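Local structure of aminopeptidase-like protein (5JM6) at residues R172-G177 / P200-P205; L284-P289 / S486-T491. The protein probably acts as a zinc-dependent aminopeptidase of the M18 family, forms a dodecamer and is linked to the Cvt pathway of selective autophagy. All blocks are in the same frame, centred on the assembly; numbering follows the deposited sequence.

Contact 1: residues R172-G177 / P200-P205; sequences RDLSVG and PVARIP
Leu174 and Ala202 form a single antiparallel bridge of the hydrogen-bonded kind, their CA atoms 4.8 Å apart, before the two backbones diverge. Leu174 N donates to Ala202 O at 2.9 Å, with an N-H...O angle of 149°. In return, Leu174 O accepts from Ala202 N at 2.9 Å and, weakly and at a poorer angle, from Val201 N. Two consecutive residues thus face Leu174.

Small Ala202 suits the bridge, since Ala202 CB can lie 3.9 Å from Leu174 CB without pushing the chains apart. With CG of Leu174 anti to its own carbonyl carbon (chi1 -53°), CD1 reaches the tip of Ile204, 4.1 Å from Ile204 CD1. Further along, the branched Val176 meets Val201 through one methyl each, CG1 against CG2. Just before Leu174, Asp173 lies alongside Pro200 and packs its CB on the ring, 3.7 Å from Pro200 CG, while its carboxylate serves two arginines. Arg203, its chain bent at chi3, brings NH2 to 3.7 Å from Asp173 OD1 at the guanidinium edge. This is a long salt bridge with the two planes 71° apart; the stronger partner of Asp173 is Arg488 of the second subunit. Ser175 turns its hydroxyl to the carbonyls of Val197 and Trp199, tying the strand to the chain that leads into Pro200.

Val201 and Ala202 opposite Leu174 make a classic beta bulge, by which the loop after strand 190-196 returns to the strand that runs on to residue 183.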
loop_
_atom_site.group_PDB
_atom_site.type_symbol
_atom_site.label_atom_id
_atom_site.label_comp_id
_atom_site.label_asym_id
_atom_site.label_seq_id
_atom_site.Cartn_x
_atom_site.Cartn_y
_atom_site.Cartn_z
ATOM N N ARG A 172 -8.149 27.093 25.841
ATOM C CA ARG A 172 -8.243 28.546 25.908
ATOM C C ARG A 172 -9.332 28.917 26.904
ATOM O O ARG A 172 -10.281 28.157 27.100
ATOM C CB ARG A 172 -8.544 29.146 24.533
ATOM C CG ARG A 172 -7.536 28.791 23.451
ATOM C CD ARG A 172 -6.275 29.638 23.544
ATOM N NE ARG A 172 -5.394 29.411 22.401
ATOM C CZ ARG A 172 -4.222 30.012 22.225
ATOM N NH1 ARG A 172 -3.778 30.885 23.119
ATOM N NH2 ARG A 172 -3.494 29.743 21.151
ATOM N N ASP A 173 -9.208 30.087 27.525
ATOM C CA ASP A 173 -10.207 30.504 28.496
ATOM C C ASP A 173 -11.313 31.209 27.734
ATOM O O ASP A 173 -11.133 32.323 27.248
ATOM C CB ASP A 173 -9.606 31.446 29.548
ATOM C CG ASP A 173 -8.560 30.775 30.420
ATOM O OD1 ASP A 173 -8.138 29.643 30.103
ATOM O OD2 ASP A 173 -8.151 31.393 31.427
ATOM N N LEU A 174 -12.473 30.570 27.664
ATOM C CA LEU A 174 -13.539 31.059 26.804
ATOM C C LEU A 174 -14.635 31.724 27.611
ATOM O O LEU A 174 -15.046 31.226 28.658
ATOM C CB LEU A 174 -14.130 29.922 25.967
ATOM C CG LEU A 174 -13.162 29.065 25.152
ATOM C CD1 LEU A 174 -13.909 27.911 24.500
ATOM C CD2 LEU A 174 -12.433 29.897 24.107
ATOM N N SER A 175 -15.101 32.861 27.115
ATOM C CA SER A 175 -16.246 33.522 27.705
ATOM C C SER A 175 -17.386 33.466 26.700
ATOM O O SER A 175 -17.226 32.933 25.599
ATOM C CB SER A 175 -15.911 34.964 28.088
ATOM O OG SER A 175 -16.872 35.486 28.990
ATOM N N VAL A 176 -18.535 34.008 27.077
ATOM C CA VAL A 176 -19.706 33.964 26.218
ATOM C C VAL A 176 -20.301 35.363 26.103
ATOM O O VAL A 176 -20.189 36.175 27.023
ATOM C CB VAL A 176 -20.758 32.957 26.752
ATOM C CG1 VAL A 176 -21.335 33.424 28.079
ATOM C CG2 VAL A 176 -21.860 32.722 25.727
ATOM N N GLY A 177 -20.903 35.650 24.956
ATOM C CA GLY A 177 -21.514 36.942 24.722
ATOM C C GLY A 177 -22.359 36.915 23.471
ATOM O O GLY A 177 -22.342 35.944 22.715
ATOM N N PRO A 200 -14.026 33.821 32.310
ATOM C CA PRO A 200 -14.156 32.641 31.444
ATOM C C PRO A 200 -15.159 31.616 31.974
ATOM O O PRO A 200 -14.990 31.118 33.088
ATOM C CB PRO A 200 -12.738 32.048 31.444
ATOM C CG PRO A 200 -11.846 33.149 31.934
ATOM C CD PRO A 200 -12.672 33.953 32.874
ATOM N N VAL A 201 -16.179 31.295 31.183
ATOM C CA VAL A 201 -17.131 30.258 31.569
ATOM C C VAL A 201 -16.924 28.901 30.902
ATOM O O VAL A 201 -17.466 27.897 31.359
ATOM C CB VAL A 201 -18.575 30.702 31.277
ATOM C CG1 VAL A 201 -18.930 31.920 32.109
ATOM C CG2 VAL A 201 -18.752 30.989 29.795
ATOM N N ALA A 202 -16.124 28.860 29.843
ATOM C CA ALA A 202 -16.076 27.665 29.007
ATOM C C ALA A 202 -14.656 27.290 28.648
ATOM O O ALA A 202 -13.757 28.130 28.640
ATOM C CB ALA A 202 -16.898 27.862 27.741
ATOM N N ARG A 203 -14.454 26.003 28.402
ATOM C CA ARG A 203 -13.144 25.514 28.038
ATOM C C ARG A 203 -13.230 24.213 27.247
ATOM O O ARG A 203 -14.055 23.351 27.553
ATOM C CB ARG A 203 -12.324 25.343 29.311
ATOM C CG ARG A 203 -11.083 24.527 29.179
ATOM C CD ARG A 203 -10.181 24.843 30.338
ATOM N NE ARG A 203 -9.111 25.754 29.970
ATOM C CZ ARG A 203 -7.853 25.367 29.819
ATOM N NH1 ARG A 203 -7.534 24.097 30.017
ATOM N NH2 ARG A 203 -6.917 26.239 29.479
ATOM N N ILE A 204 -12.369 24.062 26.245
ATOM C CA ILE A 204 -12.275 22.801 25.524
ATOM C C ILE A 204 -10.951 22.151 25.907
ATOM O O ILE A 204 -9.895 22.534 25.402
ATOM C CB ILE A 204 -12.362 23.029 24.001
ATOM C CG1 ILE A 204 -13.662 23.763 23.655
ATOM C CG2 ILE A 204 -12.262 21.714 23.248
ATOM C CD1 ILE A 204 -13.657 24.426 22.297
ATOM N N PRO A 205 -11.005 21.162 26.815
ATOM C CA PRO A 205 -9.786 20.554 27.359
ATOM C C PRO A 205 -9.138 19.517 26.455
ATOM O O PRO A 205 -9.821 18.631 25.941
ATOM C CB PRO A 205 -10.280 19.901 28.645
ATOM C CG PRO A 205 -11.683 19.519 28.342
ATOM C CD PRO A 205 -12.222 20.558 27.386
#

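Contact 2: residues L284-P289 / S486-T491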
loop_
_atom_site.group_PDB
_atom_site.type_symbol
_atom_site.label_atom_id
_atom_site.label_comp_id
_atom_site.label_asym_id
_atom_site.label_seq_id
_atom_site.Cartn_x
_atom_site.Cartn_y
_atom_site.Cartn_z
ATOM N N LEU A 284 -18.920 31.733 21.757
ATOM C CA LEU A 284 -17.759 31.667 22.626
ATOM C C LEU A 284 -16.621 32.469 22.012
ATOM O O LEU A 284 -16.399 32.422 20.803
ATOM C CB LEU A 284 -17.338 30.216 22.861
ATOM C CG LEU A 284 -18.431 29.328 23.459
ATOM C CD1 LEU A 284 -17.931 27.908 23.669
ATOM C CD2 LEU A 284 -18.944 29.922 24.763
ATOM N N PHE A 285 -15.920 33.227 22.846
ATOM C CA PHE A 285 -14.757 33.973 22.392
ATOM C C PHE A 285 -13.653 33.870 23.432
ATOM O O PHE A 285 -13.903 33.514 24.582
ATOM C CB PHE A 285 -15.108 35.439 22.123
ATOM C CG PHE A 285 -15.672 36.163 23.315
ATOM C CD1 PHE A 285 -17.036 36.173 23.553
ATOM C CD2 PHE A 285 -14.839 36.841 24.190
ATOM C CE1 PHE A 285 -17.559 36.840 24.645
ATOM C CE2 PHE A 285 -15.357 37.511 25.284
ATOM C CZ PHE A 285 -16.718 37.509 25.512
ATOM N N ASP A 286 -12.430 34.181 23.023
ATOM C CA ASP A 286 -11.294 34.087 23.925
ATOM C C ASP A 286 -11.309 35.247 24.918
ATOM O O ASP A 286 -11.335 36.416 24.527
ATOM C CB ASP A 286 -9.988 34.061 23.130
ATOM C CG ASP A 286 -8.763 33.935 24.014
ATOM O OD1 ASP A 286 -8.897 33.507 25.182
ATOM O OD2 ASP A 286 -7.658 34.259 23.531
ATOM N N ALA A 287 -11.293 34.908 26.203
ATOM C CA ALA A 287 -11.393 35.893 27.276
ATOM C C ALA A 287 -10.125 36.719 27.439
ATOM O O ALA A 287 -10.136 37.754 28.104
ATOM C CB ALA A 287 -11.727 35.203 28.590
ATOM N N GLN A 288 -9.029 36.260 26.850
ATOM C CA GLN A 288 -7.759 36.941 27.040
ATOM C C GLN A 288 -7.767 38.290 26.332
ATOM O O GLN A 288 -8.084 38.370 25.145
ATOM C CB GLN A 288 -6.606 36.076 26.540
ATOM C CG GLN A 288 -5.254 36.525 27.048
ATOM C CD GLN A 288 -4.152 35.559 26.683
ATOM O OE1 GLN A 288 -4.363 34.625 25.910
ATOM N NE2 GLN A 288 -2.969 35.774 27.241
ATOM N N PRO A 289 -7.436 39.362 27.068
ATOM C CA PRO A 289 -7.421 40.704 26.480
ATOM C C PRO A 289 -6.424 40.826 25.340
ATOM O O PRO A 289 -5.446 40.080 25.281
ATOM C CB PRO A 289 -7.000 41.605 27.646
ATOM C CG PRO A 289 -7.268 40.816 28.871
ATOM C CD PRO A 289 -7.078 39.381 28.495
ATOM N N SER A 486 -6.513 32.120 13.391
ATOM C CA SER A 486 -6.255 31.615 14.736
ATOM C C SER A 486 -7.218 32.246 15.735
ATOM O O SER A 486 -7.771 33.319 15.485
ATOM C CB SER A 486 -4.818 31.892 15.175
ATOM O OG SER A 486 -4.663 31.626 16.560
ATOM N N ILE A 487 -7.410 31.586 16.872
ATOM C CA ILE A 487 -8.201 32.176 17.940
ATOM C C ILE A 487 -7.448 33.368 18.527
ATOM O O ILE A 487 -8.048 34.229 19.168
ATOM C CB ILE A 487 -8.529 31.156 19.056
ATOM C CG1 ILE A 487 -9.710 31.642 19.898
ATOM C CG2 ILE A 487 -7.315 30.897 19.936
ATOM C CD1 ILE A 487 -10.082 30.703 21.020
ATOM N N ARG A 488 -6.128 33.386 18.354
ATOM C CA ARG A 488 -5.325 34.550 18.711
ATOM C C ARG A 488 -4.216 34.806 17.683
ATOM O O ARG A 488 -3.279 34.016 17.564
ATOM C CB ARG A 488 -4.736 34.351 20.109
ATOM C CG ARG A 488 -4.123 35.590 20.724
ATOM C CD ARG A 488 -3.827 35.364 22.199
ATOM N NE ARG A 488 -3.246 36.545 22.830
ATOM C CZ ARG A 488 -3.941 37.452 23.510
ATOM N NH1 ARG A 488 -5.253 37.319 23.654
ATOM N NH2 ARG A 488 -3.323 38.494 24.048
ATOM N N ALA A 489 -4.305 35.934 16.983
ATOM C CA ALA A 489 -3.360 36.292 15.924
ATOM C C ALA A 489 -2.424 37.417 16.361
ATOM O O ALA A 489 -2.423 37.814 17.527
ATOM C CB ALA A 489 -4.107 36.685 14.657
ATOM N N MET A 490 -1.613 37.910 15.429
ATOM C CA MET A 490 -0.710 39.023 15.713
ATOM C C MET A 490 -0.474 39.921 14.499
ATOM O O MET A 490 -0.399 39.445 13.366
ATOM C CB MET A 490 0.633 38.496 16.226
ATOM C CG MET A 490 1.323 37.534 15.270
ATOM S SD MET A 490 2.936 36.963 15.838
ATOM C CE MET A 490 3.943 38.413 15.551
ATOM N N THR A 491 -0.380 41.225 14.746
ATOM C CA THR A 491 0.177 42.168 13.779
ATOM C C THR A 491 1.122 43.102 14.519
ATOM O O THR A 491 1.319 42.967 15.727
ATOM C CB THR A 491 -0.898 43.012 13.050
ATOM O OG1 THR A 491 -1.485 43.949 13.960
ATOM C CG2 THR A 491 -1.979 42.130 12.461
#
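The guanidinium of Arg488 carries the side-chain amide of Gln288 on one face, with Gln288 CD 3.6 Å above the plane and over its centre, while the carbonyl oxygens of Gln288 and Pro289 lie at its edge, in plane. Amide and guanidinium are 24° apart, a stacked pair in which a neutral polar group rests on a charged one. Gln288 suits this place because a long side chain ending in a flat, neutral amide can lie on the guanidinium without adding charge; CG anti to the backbone N (chi1 -164°) and the extended chain beyond carry it there.

At the edge, Arg488 grips Pro289 O end-on with both terminal nitrogens. Arg488 NH2, 2.9 Å from Pro289 O, lies in the carbonyl plane, whereas Arg488 NH1 reaches the same oxygen at 3.2 Å from above that plane. NH1 also makes a weak bond to Gln288 O. Asp286 OD2 comes to the guanidinium edge too, 3.9 Å from Arg488 NH1, a long salt bridge with the carboxylate plane turned 77° from the guanidinium. The stronger acidic partner is Asp173 of the second subunit, bound by NH2. An alanine here would remove both these donors to Pro289 O, and would probably leave that buried acid without its stronger mate and the Gln288 amide free to turn.

Nearer the backbone, Ile487 lays CD1 4.0 Å from Asp286 CB, an apolar contact with the methylene of the acid. Ser486 OG accepts from Arg488 N at 2.9 Å, an ST turn that shapes the chain just before the arginine.

The contact thus joins the end of strand 277-286 to the loop entering strand 489-492, with Ile487 also touching Leu174 of strand 174-183 and Arg488 lying against Phe301 of strand 299-302.

Overall arrangement
Contacts 1 and 2 have centres 12 Å apart and meet through neighbouring strands of one antiparallel sheet, 174-183 and 277-286: Asp173 O lies 2.8 Å from Ala287 N, and Ser175 N lies 2.9 Å from Phe285 O, both probable hydrogen bonds. The two also pair across the subunit interface, where acidic Asp173 of contact 1 bonds to Arg488 of contact 2 in the second subunit. Neither contact supplies a zinc ligand, but contact 2 comes closer to the site: the Ile487 side chain is about 12 Å from a bound zinc ion and about 9 Å from that of His485, a zinc ligand; Arg172 of contact 1 is about 12 Å from His485, side chain to side chain.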